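Local structure of extracellular sialidase/neuraminidase, putative (Aspergillus fumigatus, 2XZI) at residues Q277-Y283 against G337-K343; P288-L294 against R306-Y311; G321-A327 against W379-P384. The protein is a sialidase-family glycoside hydrolase that acts as a KDNase, releasing the deaminated sialic acid KDN, probably from glycoconjugates. All blocks are in the same frame, centred on the assembly; numbering follows the deposited sequence.

Interaction 1: Q277-Y283 against G337-K343. With KDM (deamino-alpha-neuraminic acid), chain C.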
loop_
_atom_site.group_PDB
_atom_site.type_symbol
_atom_site.label_atom_id
_atom_site.label_comp_id
_atom_site.label_asym_id
_atom_site.label_seq_id
_atom_site.Cartn_x
_atom_site.Cartn_y
_atom_site.Cartn_z
ATOM N N GLN A 277 -4.683 -5.682 5.305
ATOM C CA GLN A 277 -4.714 -4.414 4.593
ATOM C C GLN A 277 -5.492 -4.538 3.266
ATOM O O GLN A 277 -5.594 -5.617 2.693
ATOM C CB GLN A 277 -3.266 -3.945 4.415
ATOM C CG GLN A 277 -3.045 -2.643 3.643
ATOM C CD GLN A 277 -2.843 -2.836 2.146
ATOM O OE1 GLN A 277 -3.191 -3.872 1.579
ATOM N NE2 GLN A 277 -2.253 -1.836 1.494
ATOM N N GLY A 278 -6.066 -3.429 2.811
ATOM C CA GLY A 278 -6.698 -3.343 1.498
ATOM C C GLY A 278 -6.228 -2.071 0.818
ATOM O O GLY A 278 -5.372 -1.346 1.362
ATOM N N SER A 279 -6.786 -1.799 -0.367
ATOM C CA SER A 279 -6.461 -0.596 -1.120
ATOM C C SER A 279 -7.724 -0.047 -1.784
ATOM O O SER A 279 -8.669 -0.797 -2.067
ATOM C CB SER A 279 -5.312 -0.851 -2.121
ATOM O OG SER A 279 -5.618 -1.920 -3.026
ATOM N N VAL A 280 -7.722 1.261 -2.033
ATOM C CA VAL A 280 -8.870 1.948 -2.610
ATOM C C VAL A 280 -8.331 3.029 -3.566
ATOM O O VAL A 280 -7.228 3.531 -3.359
ATOM C CB VAL A 280 -9.765 2.574 -1.498
ATOM C CG1 VAL A 280 -9.058 3.770 -0.801
ATOM C CG2 VAL A 280 -11.140 2.969 -2.056
ATOM N N LEU A 281 -9.103 3.365 -4.602
ATOM C CA LEU A 281 -8.620 4.239 -5.666
ATOM C C LEU A 281 -9.763 5.032 -6.284
ATOM O O LEU A 281 -10.770 4.456 -6.676
ATOM C CB LEU A 281 -7.931 3.409 -6.754
ATOM C CG LEU A 281 -7.360 4.181 -7.942
ATOM C CD1 LEU A 281 -6.147 5.005 -7.481
ATOM C CD2 LEU A 281 -6.933 3.248 -9.072
ATOM N N ARG A 282 -9.594 6.347 -6.370
ATOM C CA ARG A 282 -10.503 7.175 -7.150
ATOM C C ARG A 282 -10.126 7.025 -8.619
ATOM O O ARG A 282 -9.006 7.364 -9.035
ATOM C CB ARG A 282 -10.348 8.622 -6.703
ATOM C CG ARG A 282 -11.181 9.639 -7.464
ATOM C CD ARG A 282 -10.913 11.001 -6.842
ATOM N NE ARG A 282 -11.585 12.097 -7.535
ATOM C CZ ARG A 282 -12.695 12.699 -7.113
ATOM N NH1 ARG A 282 -13.303 12.316 -5.986
ATOM N NH2 ARG A 282 -13.201 13.690 -7.836
ATOM N N TYR A 283 -11.049 6.510 -9.409
ATOM C CA TYR A 283 -10.753 6.263 -10.814
ATOM C C TYR A 283 -11.081 7.448 -11.734
ATOM O O TYR A 283 -10.261 7.819 -12.586
ATOM C CB TYR A 283 -11.430 4.974 -11.307
ATOM C CG TYR A 283 -10.886 4.547 -12.644
ATOM C CD1 TYR A 283 -9.730 3.768 -12.727
ATOM C CD2 TYR A 283 -11.492 4.970 -13.829
ATOM C CE1 TYR A 283 -9.210 3.396 -13.967
ATOM C CE2 TYR A 283 -10.975 4.612 -15.069
ATOM C CZ TYR A 283 -9.840 3.818 -15.125
ATOM O OH TYR A 283 -9.330 3.456 -16.348
ATOM N N GLY A 337 -2.957 -11.099 -0.107
ATOM C CA GLY A 337 -2.459 -10.359 1.045
ATOM C C GLY A 337 -2.654 -8.874 0.803
ATOM O O GLY A 337 -3.672 -8.451 0.218
ATOM N N TYR A 338 -1.663 -8.089 1.235
ATOM C CA TYR A 338 -1.691 -6.623 1.056
ATOM C C TYR A 338 -1.645 -6.248 -0.422
ATOM O O TYR A 338 -1.118 -6.998 -1.255
ATOM C CB TYR A 338 -0.486 -5.967 1.738
ATOM C CG TYR A 338 -0.501 -5.899 3.251
ATOM C CD1 TYR A 338 -0.967 -6.959 4.046
ATOM C CD2 TYR A 338 0.016 -4.771 3.893
ATOM C CE1 TYR A 338 -0.932 -6.865 5.459
ATOM C CE2 TYR A 338 0.035 -4.671 5.263
ATOM C CZ TYR A 338 -0.443 -5.713 6.042
ATOM O OH TYR A 338 -0.393 -5.613 7.422
ATOM N N SER A 339 -2.186 -5.078 -0.755
ATOM C CA SER A 339 -2.255 -4.641 -2.138
ATOM C C SER A 339 -2.177 -3.127 -2.244
ATOM O O SER A 339 -2.357 -2.412 -1.256
ATOM C CB SER A 339 -3.558 -5.139 -2.775
ATOM O OG SER A 339 -4.669 -4.502 -2.153
ATOM N N SER A 340 -1.914 -2.649 -3.463
ATOM C CA SER A 340 -1.872 -1.220 -3.763
ATOM C C SER A 340 -2.294 -1.014 -5.203
ATOM O O SER A 340 -1.921 -1.806 -6.070
ATOM C CB SER A 340 -0.466 -0.660 -3.534
ATOM O OG SER A 340 -0.440 0.754 -3.652
ATOM N N MET A 341 -3.083 0.030 -5.453
ATOM C CA MET A 341 -3.510 0.345 -6.813
ATOM C C MET A 341 -3.205 1.772 -7.237
ATOM O O MET A 341 -3.252 2.709 -6.428
ATOM C CB MET A 341 -5.030 0.147 -6.980
ATOM C CG MET A 341 -5.515 -1.274 -6.768
ATOM S SD MET A 341 -7.295 -1.376 -7.019
ATOM C CE MET A 341 -7.921 -0.515 -5.560
ATOM N N THR A 342 -2.952 1.915 -8.529
ATOM C CA THR A 342 -2.829 3.216 -9.188
ATOM C C THR A 342 -3.530 3.169 -10.550
ATOM O O THR A 342 -3.775 2.098 -11.107
ATOM C CB THR A 342 -1.356 3.645 -9.353
ATOM O OG1 THR A 342 -1.308 5.015 -9.782
ATOM C CG2 THR A 342 -0.661 2.776 -10.382
ATOM N N LYS A 343 -3.872 4.341 -11.079
ATOM C CA LYS A 343 -4.210 4.430 -12.485
ATOM C C LYS A 343 -2.929 4.546 -13.284
ATOM O O LYS A 343 -2.010 5.247 -12.865
ATOM C CB LYS A 343 -5.066 5.662 -12.748
ATOM C CG LYS A 343 -6.411 5.629 -12.079
ATOM C CD LYS A 343 -7.289 6.770 -12.546
ATOM C CE LYS A 343 -6.893 8.080 -11.897
ATOM N NZ LYS A 343 -7.928 9.120 -12.130
HETATM C C2 KDM C . 1.067 -7.573 9.533
HETATM C C1 KDM C . 0.125 -8.515 8.793
HETATM C C3 KDM C . 2.115 -6.988 8.568
HETATM C C4 KDM C . 2.646 -5.592 9.007
HETATM C C5 KDM C . 2.338 -5.216 10.462
HETATM C C6 KDM C . 0.811 -5.317 10.700
HETATM C C7 KDM C . 0.419 -5.193 12.181
HETATM C C8 KDM C . -1.112 -5.117 12.329
HETATM C C9 KDM C . -1.513 -5.044 13.792
HETATM O O5 KDM C . 2.849 -3.896 10.780
HETATM O O1A KDM C . 0.519 -9.034 7.722
HETATM O O1B KDM C . -0.984 -8.711 9.344
HETATM O O4 KDM C . 4.062 -5.586 8.823
HETATM O O6 KDM C . 0.236 -6.569 10.194
HETATM O O7 KDM C . 0.915 -6.331 12.890
HETATM O O8 KDM C . -1.627 -3.946 11.680
HETATM O O9 KDM C . -1.027 -3.795 14.312
HETATM O O2 KDM C . 1.704 -8.395 10.519
HETATM O O HOH W 1 -5.298 -6.243 -0.020
HETATM O O HOH W 2 -4.931 2.026 -4.179
#

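Interaction 2: P288-L294 against R306-Y311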
loop_
_atom_site.group_PDB
_atom_site.type_symbol
_atom_site.label_atom_id
_atom_site.label_comp_id
_atom_site.label_asym_id
_atom_site.label_seq_id
_atom_site.Cartn_x
_atom_site.Cartn_y
_atom_site.Cartn_z
ATOM N N PRO A 288 -19.735 7.586 -15.960
ATOM C CA PRO A 288 -20.115 7.270 -14.583
ATOM C C PRO A 288 -18.906 7.319 -13.655
ATOM O O PRO A 288 -17.881 6.707 -13.949
ATOM C CB PRO A 288 -20.670 5.844 -14.691
ATOM C CG PRO A 288 -19.989 5.255 -15.893
ATOM C CD PRO A 288 -19.487 6.371 -16.762
ATOM N N ALA A 289 -19.021 8.060 -12.555
ATOM C CA ALA A 289 -17.944 8.160 -11.573
ATOM C C ALA A 289 -17.694 6.804 -10.924
ATOM O O ALA A 289 -18.644 6.061 -10.654
ATOM C CB ALA A 289 -18.291 9.188 -10.528
ATOM N N ARG A 290 -16.420 6.476 -10.694
ATOM C CA ARG A 290 -16.057 5.161 -10.155
ATOM C C ARG A 290 -14.999 5.241 -9.062
ATOM O O ARG A 290 -14.008 5.972 -9.197
ATOM C CB ARG A 290 -15.547 4.252 -11.284
ATOM C CG ARG A 290 -16.532 4.050 -12.472
ATOM C CD ARG A 290 -15.938 3.096 -13.500
ATOM N NE ARG A 290 -16.468 3.179 -14.870
ATOM C CZ ARG A 290 -16.063 4.054 -15.792
ATOM N NH1 ARG A 290 -15.164 4.995 -15.515
ATOM N NH2 ARG A 290 -16.567 3.987 -17.013
ATOM N N THR A 291 -15.207 4.457 -8.001
ATOM C CA THR A 291 -14.219 4.179 -6.982
ATOM C C THR A 291 -13.928 2.699 -7.097
ATOM O O THR A 291 -14.850 1.884 -7.285
ATOM C CB THR A 291 -14.752 4.477 -5.567
ATOM O OG1 THR A 291 -15.219 5.828 -5.489
ATOM C CG2 THR A 291 -13.675 4.298 -4.518
ATOM N N ILE A 292 -12.643 2.354 -7.013
ATOM C CA ILE A 292 -12.156 0.977 -7.072
ATOM C C ILE A 292 -11.689 0.539 -5.675
ATOM O O ILE A 292 -11.076 1.314 -4.937
ATOM C CB ILE A 292 -10.956 0.835 -8.070
ATOM C CG1 ILE A 292 -11.133 1.662 -9.364
ATOM C CG2 ILE A 292 -10.672 -0.649 -8.335
ATOM C CD1 ILE A 292 -12.370 1.304 -10.229
ATOM N N PHE A 293 -11.997 -0.708 -5.312
ATOM C CA PHE A 293 -11.557 -1.283 -4.039
ATOM C C PHE A 293 -10.947 -2.664 -4.267
ATOM O O PHE A 293 -11.415 -3.417 -5.128
ATOM C CB PHE A 293 -12.719 -1.375 -3.047
ATOM C CG PHE A 293 -12.307 -1.892 -1.703
ATOM C CD1 PHE A 293 -11.570 -1.096 -0.829
ATOM C CD2 PHE A 293 -12.626 -3.194 -1.314
ATOM C CE1 PHE A 293 -11.165 -1.566 0.411
ATOM C CE2 PHE A 293 -12.219 -3.680 -0.064
ATOM C CZ PHE A 293 -11.483 -2.858 0.803
ATOM N N LEU A 294 -9.906 -2.991 -3.499
ATOM C CA LEU A 294 -9.234 -4.284 -3.594
ATOM C C LEU A 294 -8.865 -4.788 -2.210
ATOM O O LEU A 294 -8.251 -4.072 -1.417
ATOM C CB LEU A 294 -7.955 -4.128 -4.418
ATOM C CG LEU A 294 -7.047 -5.344 -4.609
ATOM C CD1 LEU A 294 -7.732 -6.561 -5.214
ATOM C CD2 LEU A 294 -5.883 -4.896 -5.500
ATOM N N ARG A 306 -10.087 -9.745 -4.603
ATOM C CA ARG A 306 -11.212 -9.326 -5.419
ATOM C C ARG A 306 -11.132 -7.834 -5.633
ATOM O O ARG A 306 -11.080 -7.082 -4.656
ATOM C CB ARG A 306 -12.498 -9.623 -4.660
ATOM C CG ARG A 306 -13.788 -9.344 -5.438
ATOM C CD ARG A 306 -14.359 -10.628 -6.044
ATOM N NE ARG A 306 -14.800 -11.565 -5.009
ATOM C CZ ARG A 306 -15.929 -11.451 -4.304
ATOM N NH1 ARG A 306 -16.773 -10.437 -4.511
ATOM N NH2 ARG A 306 -16.207 -12.356 -3.372
ATOM N N VAL A 307 -11.137 -7.418 -6.893
ATOM C CA VAL A 307 -11.186 -5.991 -7.226
ATOM C C VAL A 307 -12.631 -5.624 -7.567
ATOM O O VAL A 307 -13.303 -6.390 -8.260
ATOM C CB VAL A 307 -10.183 -5.631 -8.361
ATOM C CG1 VAL A 307 -10.562 -6.287 -9.710
ATOM C CG2 VAL A 307 -10.056 -4.119 -8.482
ATOM N N ARG A 308 -13.099 -4.474 -7.077
ATOM C CA ARG A 308 -14.495 -4.066 -7.200
ATOM C C ARG A 308 -14.648 -2.616 -7.611
ATOM O O ARG A 308 -13.735 -1.798 -7.389
ATOM C CB ARG A 308 -15.182 -4.187 -5.844
ATOM C CG ARG A 308 -15.123 -5.570 -5.198
ATOM C CD ARG A 308 -15.724 -5.412 -3.830
ATOM N NE ARG A 308 -15.593 -6.552 -2.935
ATOM C CZ ARG A 308 -16.582 -7.388 -2.645
ATOM N NH1 ARG A 308 -17.772 -7.259 -3.243
ATOM N NH2 ARG A 308 -16.382 -8.348 -1.749
ATOM N N ILE A 309 -15.836 -2.292 -8.136
ATOM C CA ILE A 309 -16.204 -0.925 -8.530
ATOM C C ILE A 309 -17.444 -0.464 -7.765
ATOM O O ILE A 309 -18.414 -1.226 -7.610
ATOM C CB ILE A 309 -16.470 -0.805 -10.048
ATOM C CG1 ILE A 309 -15.230 -1.203 -10.878
ATOM C CG2 ILE A 309 -16.962 0.597 -10.427
ATOM C CD1 ILE A 309 -15.537 -1.636 -12.337
ATOM N N SER A 310 -17.411 0.775 -7.274
ATOM C CA SER A 310 -18.647 1.413 -6.803
ATOM C C SER A 310 -18.950 2.606 -7.680
ATOM O O SER A 310 -18.046 3.387 -7.987
ATOM C CB SER A 310 -18.532 1.884 -5.357
ATOM O OG SER A 310 -19.750 2.532 -4.958
ATOM N N TYR A 311 -20.228 2.773 -8.020
ATOM C CA TYR A 311 -20.722 3.934 -8.750
ATOM C C TYR A 311 -21.408 4.933 -7.818
ATOM O O TYR A 311 -21.879 5.982 -8.270
ATOM C CB TYR A 311 -21.709 3.482 -9.828
ATOM C CG TYR A 311 -21.097 2.545 -10.827
ATOM C CD1 TYR A 311 -20.307 3.035 -11.857
ATOM C CD2 TYR A 311 -21.289 1.165 -10.728
ATOM C CE1 TYR A 311 -19.730 2.177 -12.794
ATOM C CE2 TYR A 311 -20.725 0.297 -11.660
ATOM C CZ TYR A 311 -19.944 0.807 -12.675
ATOM O OH TYR A 311 -19.394 -0.058 -13.590
HETATM O O HOH W 3 -21.252 6.738 -10.701
HETATM O O HOH W 4 -17.833 5.659 -6.241
#

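Interaction 3: G321-A327 against W379-P384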
loop_
_atom_site.group_PDB
_atom_site.type_symbol
_atom_site.label_atom_id
_atom_site.label_comp_id
_atom_site.label_asym_id
_atom_site.label_seq_id
_atom_site.Cartn_x
_atom_site.Cartn_y
_atom_site.Cartn_z
ATOM N N GLY A 321 -17.511 -7.524 -8.495
ATOM C CA GLY A 321 -16.197 -7.292 -9.068
ATOM C C GLY A 321 -15.673 -8.540 -9.733
ATOM O O GLY A 321 -16.436 -9.300 -10.342
ATOM N N ARG A 322 -14.368 -8.748 -9.628
ATOM C CA ARG A 322 -13.738 -9.909 -10.231
ATOM C C ARG A 322 -12.622 -10.460 -9.344
ATOM O O ARG A 322 -11.828 -9.712 -8.777
ATOM C CB ARG A 322 -13.214 -9.583 -11.630
ATOM C CG ARG A 322 -12.833 -10.825 -12.422
ATOM C CD ARG A 322 -12.689 -10.564 -13.901
ATOM N NE ARG A 322 -12.651 -11.840 -14.615
ATOM C CZ ARG A 322 -12.691 -11.973 -15.935
ATOM N NH1 ARG A 322 -12.785 -10.914 -16.728
ATOM N NH2 ARG A 322 -12.681 -13.198 -16.458
ATOM N N LYS A 323 -12.577 -11.777 -9.224
ATOM C CA LYS A 323 -11.486 -12.434 -8.530
ATOM C C LYS A 323 -10.214 -12.327 -9.332
ATOM O O LYS A 323 -10.202 -12.632 -10.523
ATOM C CB LYS A 323 -11.786 -13.922 -8.327
ATOM C CG LYS A 323 -12.987 -14.201 -7.491
ATOM C CD LYS A 323 -13.156 -15.715 -7.379
ATOM C CE LYS A 323 -14.367 -16.085 -6.560
ATOM N NZ LYS A 323 -14.540 -17.573 -6.487
ATOM N N LEU A 324 -9.125 -11.933 -8.670
ATOM C CA LEU A 324 -7.824 -11.907 -9.357
ATOM C C LEU A 324 -7.383 -13.290 -9.854
ATOM O O LEU A 324 -6.647 -13.384 -10.847
ATOM C CB LEU A 324 -6.709 -11.274 -8.507
ATOM C CG LEU A 324 -6.973 -9.842 -8.062
ATOM C CD1 LEU A 324 -5.721 -9.245 -7.443
ATOM C CD2 LEU A 324 -7.502 -8.944 -9.196
ATOM N N GLU A 325 -7.887 -14.345 -9.207
ATOM C CA GLU A 325 -7.533 -15.702 -9.606
ATOM C C GLU A 325 -8.077 -16.069 -10.995
ATOM O O GLU A 325 -7.654 -17.055 -11.582
ATOM C CB GLU A 325 -7.897 -16.737 -8.521
ATOM C CG GLU A 325 -9.150 -16.449 -7.707
ATOM C CD GLU A 325 -9.187 -17.198 -6.377
ATOM O OE1 GLU A 325 -8.988 -18.435 -6.385
ATOM O OE2 GLU A 325 -9.426 -16.552 -5.324
ATOM N N ASP A 326 -8.981 -15.251 -11.541
ATOM C CA ASP A 326 -9.432 -15.427 -12.934
ATOM C C ASP A 326 -8.302 -15.172 -13.937
ATOM O O ASP A 326 -8.377 -15.602 -15.094
ATOM C CB ASP A 326 -10.584 -14.477 -13.277
ATOM C CG ASP A 326 -11.886 -14.812 -12.570
ATOM O OD1 ASP A 326 -11.940 -15.779 -11.790
ATOM O OD2 ASP A 326 -12.866 -14.071 -12.824
ATOM N N ALA A 327 -7.274 -14.443 -13.496
ATOM C CA ALA A 327 -6.079 -14.180 -14.287
ATOM C C ALA A 327 -4.871 -14.581 -13.419
ATOM O O ALA A 327 -4.051 -13.744 -13.051
ATOM C CB ALA A 327 -6.010 -12.699 -14.668
ATOM N N TRP A 379 -12.122 -5.601 -18.084
ATOM C CA TRP A 379 -11.773 -6.885 -17.492
ATOM C C TRP A 379 -12.567 -7.132 -16.203
ATOM O O TRP A 379 -13.116 -8.220 -16.004
ATOM C CB TRP A 379 -10.266 -7.024 -17.263
ATOM C CG TRP A 379 -9.906 -8.361 -16.722
ATOM C CD1 TRP A 379 -9.696 -9.503 -17.436
ATOM C CD2 TRP A 379 -9.741 -8.709 -15.345
ATOM N NE1 TRP A 379 -9.395 -10.541 -16.590
ATOM C CE2 TRP A 379 -9.409 -10.083 -15.299
ATOM C CE3 TRP A 379 -9.828 -7.992 -14.140
ATOM C CZ2 TRP A 379 -9.170 -10.761 -14.093
ATOM C CZ3 TRP A 379 -9.572 -8.660 -12.941
ATOM C CH2 TRP A 379 -9.247 -10.030 -12.928
ATOM N N ILE A 380 -12.670 -6.125 -15.341
ATOM C CA ILE A 380 -13.436 -6.288 -14.109
ATOM C C ILE A 380 -14.904 -6.562 -14.418
ATOM O O ILE A 380 -15.502 -7.491 -13.865
ATOM C CB ILE A 380 -13.369 -5.040 -13.213
ATOM C CG1 ILE A 380 -11.914 -4.687 -12.871
ATOM C CG2 ILE A 380 -14.167 -5.265 -11.926
ATOM C CD1 ILE A 380 -11.740 -3.362 -12.075
ATOM N N LEU A 381 -15.476 -5.735 -15.290
ATOM C CA LEU A 381 -16.918 -5.776 -15.609
ATOM C C LEU A 381 -17.381 -7.026 -16.347
ATOM O O LEU A 381 -18.547 -7.400 -16.251
ATOM C CB LEU A 381 -17.323 -4.524 -16.389
ATOM C CG LEU A 381 -17.182 -3.233 -15.590
ATOM C CD1 LEU A 381 -17.223 -2.034 -16.547
ATOM C CD2 LEU A 381 -18.249 -3.152 -14.503
ATOM N N ASN A 382 -16.473 -7.667 -17.074
ATOM C CA ASN A 382 -16.785 -8.899 -17.788
ATOM C C ASN A 382 -16.510 -10.161 -16.965
ATOM O O ASN A 382 -16.526 -11.277 -17.494
ATOM C CB ASN A 382 -16.088 -8.888 -19.151
ATOM C CG ASN A 382 -16.797 -7.960 -20.126
ATOM O OD1 ASN A 382 -17.916 -8.244 -20.561
ATOM N ND2 ASN A 382 -16.164 -6.836 -20.464
ATOM N N GLY A 383 -16.288 -9.985 -15.663
ATOM C CA GLY A 383 -16.096 -11.105 -14.747
ATOM C C GLY A 383 -17.357 -11.961 -14.677
ATOM O O GLY A 383 -18.464 -11.433 -14.824
ATOM N N PRO A 384 -17.196 -13.273 -14.446
ATOM C CA PRO A 384 -18.298 -14.240 -14.496
ATOM C C PRO A 384 -19.281 -14.135 -13.327
ATOM O O PRO A 384 -20.325 -14.775 -13.357
ATOM C CB PRO A 384 -17.563 -15.585 -14.461
ATOM C CG PRO A 384 -16.346 -15.307 -13.689
ATOM C CD PRO A 384 -15.915 -13.938 -14.153
HETATM O O HOH W 5 -8.907 -13.342 -17.293
#

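Interaction 1: Q277-Y283 against G337-K343
The contact joins the edge strands of two adjacent blades of the sialidase beta-propeller and ends in the KDM pocket. Strands 279-283 and 338-343 run almost parallel (10°), but their axes stay 6.1 Å apart and side chains bridge the gap. Gln277 clasps the Ser339 backbone: Ser339 N donates to Gln277 OE1 (2.8 Å) and Gln277 NE2 to Ser339 O (2.8 Å). Ser279 OG donates to Ser339 OG (2.9 Å), and water 1 joins Gln277 O, Gly337 O and Ser339 OG. Further along, Met341 CE packs on Leu281 CB (4.1 Å). At the far end Lys343 NZ donates to Tyr283 O (2.7 Å), while Lys343 CD lies over the Tyr283 ring. Toward the ligand, Gln277 CB sits 3.4 Å from the Tyr338 ring centroid, and Tyr338 OH is 3.0 Å from KDM O6. Tyr338 OH is hydrogen-bonded to Glu229, consistent with the Tyr-Glu nucleophile pair of sialidases. Gln277 thus meets the Ser339 backbone through its amide and the Tyr338 ring face through CB, linking gap to pocket.

Interaction 2: P288-L294 against R306-Y311
Pairing is regular from Thr291-Ser310 to Leu294-Val307, so side chains alternate between two faces. On one face, Ile292 (m, m) places CG2 3.5 Å from Val307 CG2 and CD1 3.9 Å from Ile309 CG1. Leu294 (t, p) reaches towards the partner strand, bringing CD1 to 4.1 Å from Val307 CB and 3.4 Å from Arg306 O. On the other face lie the hydrogen-bonded pairs: Thr291 N to Ser310 O 3.0 Å and Ser310 N to Thr291 O 2.8 Å; Phe293 N to Arg308 O 2.9 Å and Arg308 N to Phe293 O 2.8 Å. These strands, 158° apart in direction, are the middle two of a four-stranded antiparallel propeller blade. The aliphatic face meets Met341 of the next blade and Ile380 and Leu381 of helix 377-381. Opposite it, Arg308 extends (m, t, t) until NH1 hydrogen-bonds Asn319 O, and water 4 links Thr291 OG1 to Ser310 O. At the open end of the hairpin, Tyr311 (m) swings its ring back against cis-Pro288: Tyr311 CD1 lies 4.0 Å from Pro288 CB, and Tyr311 CE1 3.7 Å from Arg290 CG. Asp3 receives the Tyr311 hydroxyl and, as a salt bridge, the Arg290 guanidinium.

Interaction 3: G321-A327 against W379-P384
A cation-pi stack joins the short helix 377-381 to strand 322-323, the outermost strand of a propeller blade, and the 3-10 turn after it. Trp379 supplies the aromatic platform: the Arg322 guanidinium lies flat on it, planes at 11° and centres 4.0 Å apart, while Arg322 CD sits 3.4 Å from the centroid of the six-membered ring. The Trp379 carbonyl takes a hydrogen bond from Arg322 NH1 (NH1 to O 2.8 Å), and Trp379 CZ2 meets Ala327 CB at 3.8 Å. Ile380 follows, its CG2 4.0 Å from Gly321 CA; its carbonyl O accepts Gly383 N (3.2 Å) as the chain leaves the helix at Asn382. Gly383 then covers the guanidinium face opposite the indole, with CA 3.5 Å from Arg322 NE, so the planar group is sandwiched. A CB at Gly383 would lie 3.0 Å from Arg322 CG. Last comes Pro384, whose CD lies 3.3 Å from Asp326 OD2, the same oxygen that forms the salt bridge with Arg322 NE at 2.9 Å.

How the interactions relate
Interactions 1 and 2 are buried, their centres about 7 and 17 Å from the chain's centre, whereas interaction 3, at about 21 Å, is partly exposed. All three involve one blade: 279-284, 290-294, 305-310 and 322-323 are its successive strands. Interaction 2 pairs the middle two; Leu281 O to Ile292 N (2.8 Å) ties it to interaction 1, and Val307 O to Arg322 N (2.9 Å) to interaction 3. Chemistry changes accordingly: backbone hydrogen bonds inside the blade, side-chain clasps and waters between blades in interaction 1, and an arginine-tryptophan cation-pi stack where the C-terminal helix meets the outer strand. Interactions 1 and 3 do not touch, their nearest atoms being about 7 Å apart.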